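3,6-diketocamphane 1,6-monooxygenase (Pseudomonas putida, PDB 4UWM) uses reduced FMN and molecular oxygen to convert (1S,4S)-bornane-2,5-dione into a lactone, a type II Baeyer-Villiger oxidation in the breakdown of (-)-camphor. Local coordinates at residues E267-V272 with F313-V318; I288-G293 with V307-E312. All coordinates share one frame; numbering follows the deposited sequence.

How the contacts relate
Both contacts belong to the helical excursion that separates strand 254-261 from strand 320-322 in the luciferase-like TIM-barrel fold. Their centres are about 15 Å apart and they share helix 311-317: contact 2 involves the turn leading into this helix and its first residues, contact 1 the rest of it. Along the chain contact 2 is nested inside the loop closed by contact 1. Helix 265-274 and helix 276-291, which follow each other in sequence, supply the partners. A salt bridge from Lys269 of contact 1 to Glu312 of contact 2 joins the two directly. Helix 311-317 and the turn that leads into it are thus tied to two helices of the same excursion, away from the FMN pocket.

Contact 1: residues E267-V272 with F313-V318; sequences EAKRLV and FLVDNV
Lys269 and Asp316 form a salt bridge between two roughly antiparallel helices, 265-274 and 311-317, on the outside of the luciferase-like TIM barrel. Lys269 NZ donates to Asp316 OD1 at 2.7 Å, meeting the syn lone pair of that oxygen, while the second bond, from NZ to Asp316 OD2 at 3.1 Å, is weak. The ammonium group also pairs with Glu312, one turn earlier on the same helix as Asp316, so two carboxylates share one positive charge. The lysine spans the gap because its chain is extended throughout, with CG anti to the backbone N (chi1 176°). An alanine in its place would probably deprive Asp316 and Glu312 of their shared counter-charge and uncover one flank of Val315.

Beneath the charged end, the axes of the two short helical segments approach to 10.7 Å at 151° between their directions. The aliphatic part of the lysine passes obliquely by Val315, its CG 3.8 Å from Val315 CG1. Val315 therefore divides its two methyls between a lysine stem and an apolar neighbour. Val272 also packs on Phe260 of strand 254-261 and on Ile277 of helix 276-291. Val272 and Val315 point at each other and meet tip to tip, Val272 CG1 standing 3.7 Å from Val315 CG2.

Contact 2: residues I288-G293 with V307-E312; sequences IWRRFG and VDADLE
Arg290 reaches Ala309 from the last turn of helix 276-291 with CG anti to its own backbone N and the chain still extended at chi2, before a bend at chi3 (-54°) turns the guanidinium to present both terminal nitrogens to one backbone carbonyl. The result is a forked contact on a single acceptor: NH1 of Arg290 lies 2.8 Å from Ala309 O, and NH2 of Arg290 is 2.7 Å from the same oxygen. Both bonds are weak, bent to N-H...O angles of 125° and 128°, as two donors on one carbon must be when they converge on one atom. The oxygen sits at the guanidinium edge, near its plane, and Arg290 CZ comes within 3.1 Å of Ala309 O.

The carbonyl of Val307 also lies near the group, obliquely, but at 3.4 Å from Arg290 NH1 to Val307 O the angle is too poor for a bond. Asp310 brings its CA to the guanidinium edge, whereas its carboxylate stays apart, with 6.4 Å between Arg290 NH2 and Asp310 OD2; attraction over that distance is probably modest. That carboxylate instead serves as N-cap of helix 311-317, Asp310 OD1 accepting from the backbone N of Phe313.

Just beyond Arg290 its helix ends in a Schellman motif: Gly293, with a positive phi, is the C-prime residue, Met294 N bonds to Trp289 O and Gly293 N to Arg290 O. Through its two bonds to Ala309 O the arginine joins the C-terminal end of helix 276-291 to the turn before helix 311-317. Met295 touches Arg290 and Ala309 from the intervening loop, while Leu311 packs toward Phe281 and Ile286 of helix 276-291 and Met273 of helix 265-274.

Contact 1: residues E267-V272 with F313-V318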
# COMPACT_ATOMS: atom_id res chain seq x y z
N GLU A 267 -21.09 16.22 -30.70
CA GLU A 267 -19.76 15.64 -30.53
C GLU A 267 -19.61 14.86 -29.21
O GLU A 267 -18.85 13.90 -29.15
CB GLU A 267 -18.65 16.66 -30.71
CG GLU A 267 -17.56 16.11 -31.62
CD GLU A 267 -16.15 16.51 -31.22
OE1 GLU A 267 -15.94 17.65 -30.76
OE2 GLU A 267 -15.24 15.66 -31.37
N ALA A 268 -20.34 15.25 -28.18
CA ALA A 268 -20.35 14.50 -26.92
C ALA A 268 -20.86 13.08 -27.16
O ALA A 268 -20.21 12.10 -26.79
CB ALA A 268 -21.20 15.20 -25.87
N LYS A 269 -22.02 12.95 -27.81
CA LYS A 269 -22.56 11.65 -28.17
C LYS A 269 -21.58 10.84 -29.03
O LYS A 269 -21.38 9.65 -28.78
CB LYS A 269 -23.93 11.77 -28.87
CG LYS A 269 -24.49 10.45 -29.36
CD LYS A 269 -25.95 10.53 -29.78
CE LYS A 269 -26.38 9.19 -30.38
NZ LYS A 269 -27.86 9.04 -30.46
N ARG A 270 -20.97 11.50 -30.02
CA ARG A 270 -20.06 10.81 -30.94
C ARG A 270 -18.81 10.31 -30.22
O ARG A 270 -18.37 9.18 -30.45
CB ARG A 270 -19.67 11.71 -32.12
CG ARG A 270 -19.02 10.95 -33.27
CD ARG A 270 -18.46 11.89 -34.33
NE ARG A 270 -17.45 12.79 -33.79
CZ ARG A 270 -16.23 12.41 -33.40
NH1 ARG A 270 -15.86 11.13 -33.49
NH2 ARG A 270 -15.39 13.31 -32.92
N LEU A 271 -18.25 11.13 -29.33
CA LEU A 271 -17.07 10.75 -28.57
C LEU A 271 -17.33 9.55 -27.65
O LEU A 271 -16.46 8.69 -27.48
CB LEU A 271 -16.53 11.96 -27.79
CG LEU A 271 -15.77 13.00 -28.63
CD1 LEU A 271 -15.61 14.31 -27.86
CD2 LEU A 271 -14.42 12.51 -29.14
N VAL A 272 -18.54 9.49 -27.08
CA VAL A 272 -18.98 8.36 -26.27
C VAL A 272 -19.14 7.12 -27.15
O VAL A 272 -18.56 6.08 -26.86
CB VAL A 272 -20.31 8.65 -25.53
CG1 VAL A 272 -20.86 7.39 -24.86
CG2 VAL A 272 -20.15 9.76 -24.52
N PHE A 313 -29.25 3.49 -26.88
CA PHE A 313 -30.29 3.72 -25.89
C PHE A 313 -29.70 4.32 -24.60
O PHE A 313 -30.23 5.31 -24.07
CB PHE A 313 -31.05 2.43 -25.57
CG PHE A 313 -31.85 2.53 -24.30
CD1 PHE A 313 -33.01 3.30 -24.24
CD2 PHE A 313 -31.42 1.89 -23.13
CE1 PHE A 313 -33.74 3.41 -23.06
CE2 PHE A 313 -32.14 2.01 -21.95
CZ PHE A 313 -33.30 2.77 -21.92
N LEU A 314 -28.62 3.72 -24.11
CA LEU A 314 -27.94 4.19 -22.90
C LEU A 314 -27.41 5.60 -23.08
O LEU A 314 -27.64 6.47 -22.25
CB LEU A 314 -26.81 3.21 -22.49
CG LEU A 314 -27.20 1.80 -22.03
CD1 LEU A 314 -25.97 0.95 -21.77
CD2 LEU A 314 -28.09 1.84 -20.79
N VAL A 315 -26.74 5.84 -24.20
CA VAL A 315 -26.21 7.18 -24.49
C VAL A 315 -27.29 8.25 -24.56
O VAL A 315 -27.11 9.36 -24.06
CB VAL A 315 -25.35 7.17 -25.78
CG1 VAL A 315 -24.75 8.53 -26.04
CG2 VAL A 315 -24.24 6.14 -25.66
N ASP A 316 -28.44 7.90 -25.14
CA ASP A 316 -29.54 8.85 -25.34
C ASP A 316 -30.43 9.11 -24.11
O ASP A 316 -30.94 10.22 -23.93
CB ASP A 316 -30.43 8.40 -26.51
CG ASP A 316 -29.74 8.54 -27.85
OD1 ASP A 316 -28.94 9.48 -28.03
OD2 ASP A 316 -30.02 7.72 -28.75
N ASN A 317 -30.61 8.09 -23.27
CA ASN A 317 -31.63 8.14 -22.22
C ASN A 317 -31.12 7.95 -20.78
O ASN A 317 -31.82 8.30 -19.83
CB ASN A 317 -32.70 7.09 -22.50
CG ASN A 317 -33.25 7.20 -23.92
OD1 ASN A 317 -34.12 8.02 -24.19
ND2 ASN A 317 -32.74 6.36 -24.81
N VAL A 318 -29.93 7.38 -20.64
CA VAL A 318 -29.38 7.03 -19.31
C VAL A 318 -28.15 7.87 -18.96
O VAL A 318 -28.16 8.62 -17.97
CB VAL A 318 -29.05 5.53 -19.21
CG1 VAL A 318 -28.46 5.21 -17.84
CG2 VAL A 318 -30.30 4.70 -19.46

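Contact 2: residues I288-G293 with V307-E312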
# COMPACT_ATOMS: atom_id res chain seq x y z
N ILE A 288 -22.99 -8.23 -19.81
CA ILE A 288 -23.19 -8.60 -18.41
C ILE A 288 -24.52 -8.06 -17.90
O ILE A 288 -25.34 -8.81 -17.37
CB ILE A 288 -22.03 -8.10 -17.51
CG1 ILE A 288 -20.72 -8.80 -17.87
CG2 ILE A 288 -22.36 -8.30 -16.04
CD1 ILE A 288 -19.52 -8.30 -17.09
N TRP A 289 -24.73 -6.75 -18.06
CA TRP A 289 -25.94 -6.09 -17.60
C TRP A 289 -27.20 -6.73 -18.19
O TRP A 289 -28.19 -6.91 -17.49
CB TRP A 289 -25.89 -4.60 -17.93
CG TRP A 289 -24.91 -3.83 -17.12
CD1 TRP A 289 -23.92 -4.34 -16.33
CD2 TRP A 289 -24.81 -2.40 -17.02
NE1 TRP A 289 -23.21 -3.32 -15.74
CE2 TRP A 289 -23.74 -2.12 -16.14
CE3 TRP A 289 -25.52 -1.33 -17.58
CZ2 TRP A 289 -23.36 -0.81 -15.81
CZ3 TRP A 289 -25.14 -0.02 -17.25
CH2 TRP A 289 -24.07 0.23 -16.36
N ARG A 290 -27.14 -7.08 -19.48
CA ARG A 290 -28.27 -7.74 -20.13
C ARG A 290 -28.52 -9.13 -19.54
O ARG A 290 -29.67 -9.49 -19.28
CB ARG A 290 -28.11 -7.81 -21.65
CG ARG A 290 -29.44 -8.05 -22.36
CD ARG A 290 -29.29 -8.36 -23.85
NE ARG A 290 -28.53 -7.34 -24.57
CZ ARG A 290 -29.00 -6.16 -24.94
NH1 ARG A 290 -30.25 -5.80 -24.66
NH2 ARG A 290 -28.21 -5.32 -25.60
N ARG A 291 -27.46 -9.90 -19.32
CA ARG A 291 -27.59 -11.24 -18.76
C ARG A 291 -28.25 -11.26 -17.37
O ARG A 291 -28.97 -12.20 -17.04
CB ARG A 291 -26.23 -11.95 -18.71
CG ARG A 291 -26.32 -13.45 -18.47
CD ARG A 291 -24.99 -14.15 -18.67
NE ARG A 291 -24.29 -14.37 -17.41
CZ ARG A 291 -23.12 -14.99 -17.29
NH1 ARG A 291 -22.50 -15.47 -18.37
NH2 ARG A 291 -22.56 -15.14 -16.10
N PHE A 292 -28.01 -10.23 -16.57
CA PHE A 292 -28.54 -10.18 -15.21
C PHE A 292 -29.64 -9.14 -15.05
O PHE A 292 -29.89 -8.64 -13.95
CB PHE A 292 -27.41 -9.90 -14.22
CG PHE A 292 -26.39 -11.00 -14.12
CD1 PHE A 292 -26.62 -12.10 -13.30
CD2 PHE A 292 -25.20 -10.93 -14.84
CE1 PHE A 292 -25.68 -13.12 -13.21
CE2 PHE A 292 -24.26 -11.94 -14.75
CZ PHE A 292 -24.50 -13.04 -13.93
N GLY A 293 -30.29 -8.81 -16.17
CA GLY A 293 -31.42 -7.88 -16.21
C GLY A 293 -31.18 -6.56 -15.51
O GLY A 293 -32.09 -5.98 -14.95
N VAL A 307 -35.06 -5.84 -23.75
CA VAL A 307 -34.45 -6.49 -24.90
C VAL A 307 -33.92 -5.47 -25.92
O VAL A 307 -33.01 -5.76 -26.69
CB VAL A 307 -35.42 -7.50 -25.57
CG1 VAL A 307 -34.79 -8.18 -26.77
CG2 VAL A 307 -35.88 -8.55 -24.57
N ASP A 308 -34.49 -4.26 -25.90
CA ASP A 308 -34.10 -3.19 -26.83
C ASP A 308 -33.05 -2.23 -26.24
O ASP A 308 -32.72 -1.21 -26.85
CB ASP A 308 -35.35 -2.40 -27.28
CG ASP A 308 -36.49 -3.30 -27.74
OD1 ASP A 308 -36.23 -4.32 -28.41
OD2 ASP A 308 -37.66 -2.99 -27.42
N ALA A 309 -32.53 -2.55 -25.05
CA ALA A 309 -31.50 -1.71 -24.43
C ALA A 309 -30.13 -2.02 -25.02
O ALA A 309 -29.55 -3.08 -24.78
CB ALA A 309 -31.50 -1.89 -22.92
N ASP A 310 -29.62 -1.08 -25.81
CA ASP A 310 -28.29 -1.18 -26.40
C ASP A 310 -27.51 0.10 -26.12
O ASP A 310 -27.99 0.98 -25.39
CB ASP A 310 -28.38 -1.48 -27.90
CG ASP A 310 -29.14 -0.40 -28.68
OD1 ASP A 310 -29.28 0.75 -28.21
OD2 ASP A 310 -29.59 -0.72 -29.80
N LEU A 311 -26.33 0.22 -26.71
CA LEU A 311 -25.44 1.34 -26.42
C LEU A 311 -26.10 2.69 -26.66
O LEU A 311 -26.11 3.55 -25.77
CB LEU A 311 -24.14 1.22 -27.24
CG LEU A 311 -23.07 2.30 -27.10
CD1 LEU A 311 -22.71 2.58 -25.65
CD2 LEU A 311 -21.84 1.89 -27.90
N GLU A 312 -26.68 2.88 -27.85
CA GLU A 312 -27.31 4.14 -28.20
C GLU A 312 -28.47 4.49 -27.28
O GLU A 312 -28.66 5.66 -26.93
CB GLU A 312 -27.75 4.15 -29.67
CG GLU A 312 -28.32 5.49 -30.13
CD GLU A 312 -28.37 5.65 -31.64
OE1 GLU A 312 -28.63 4.64 -32.34
OE2 GLU A 312 -28.15 6.78 -32.12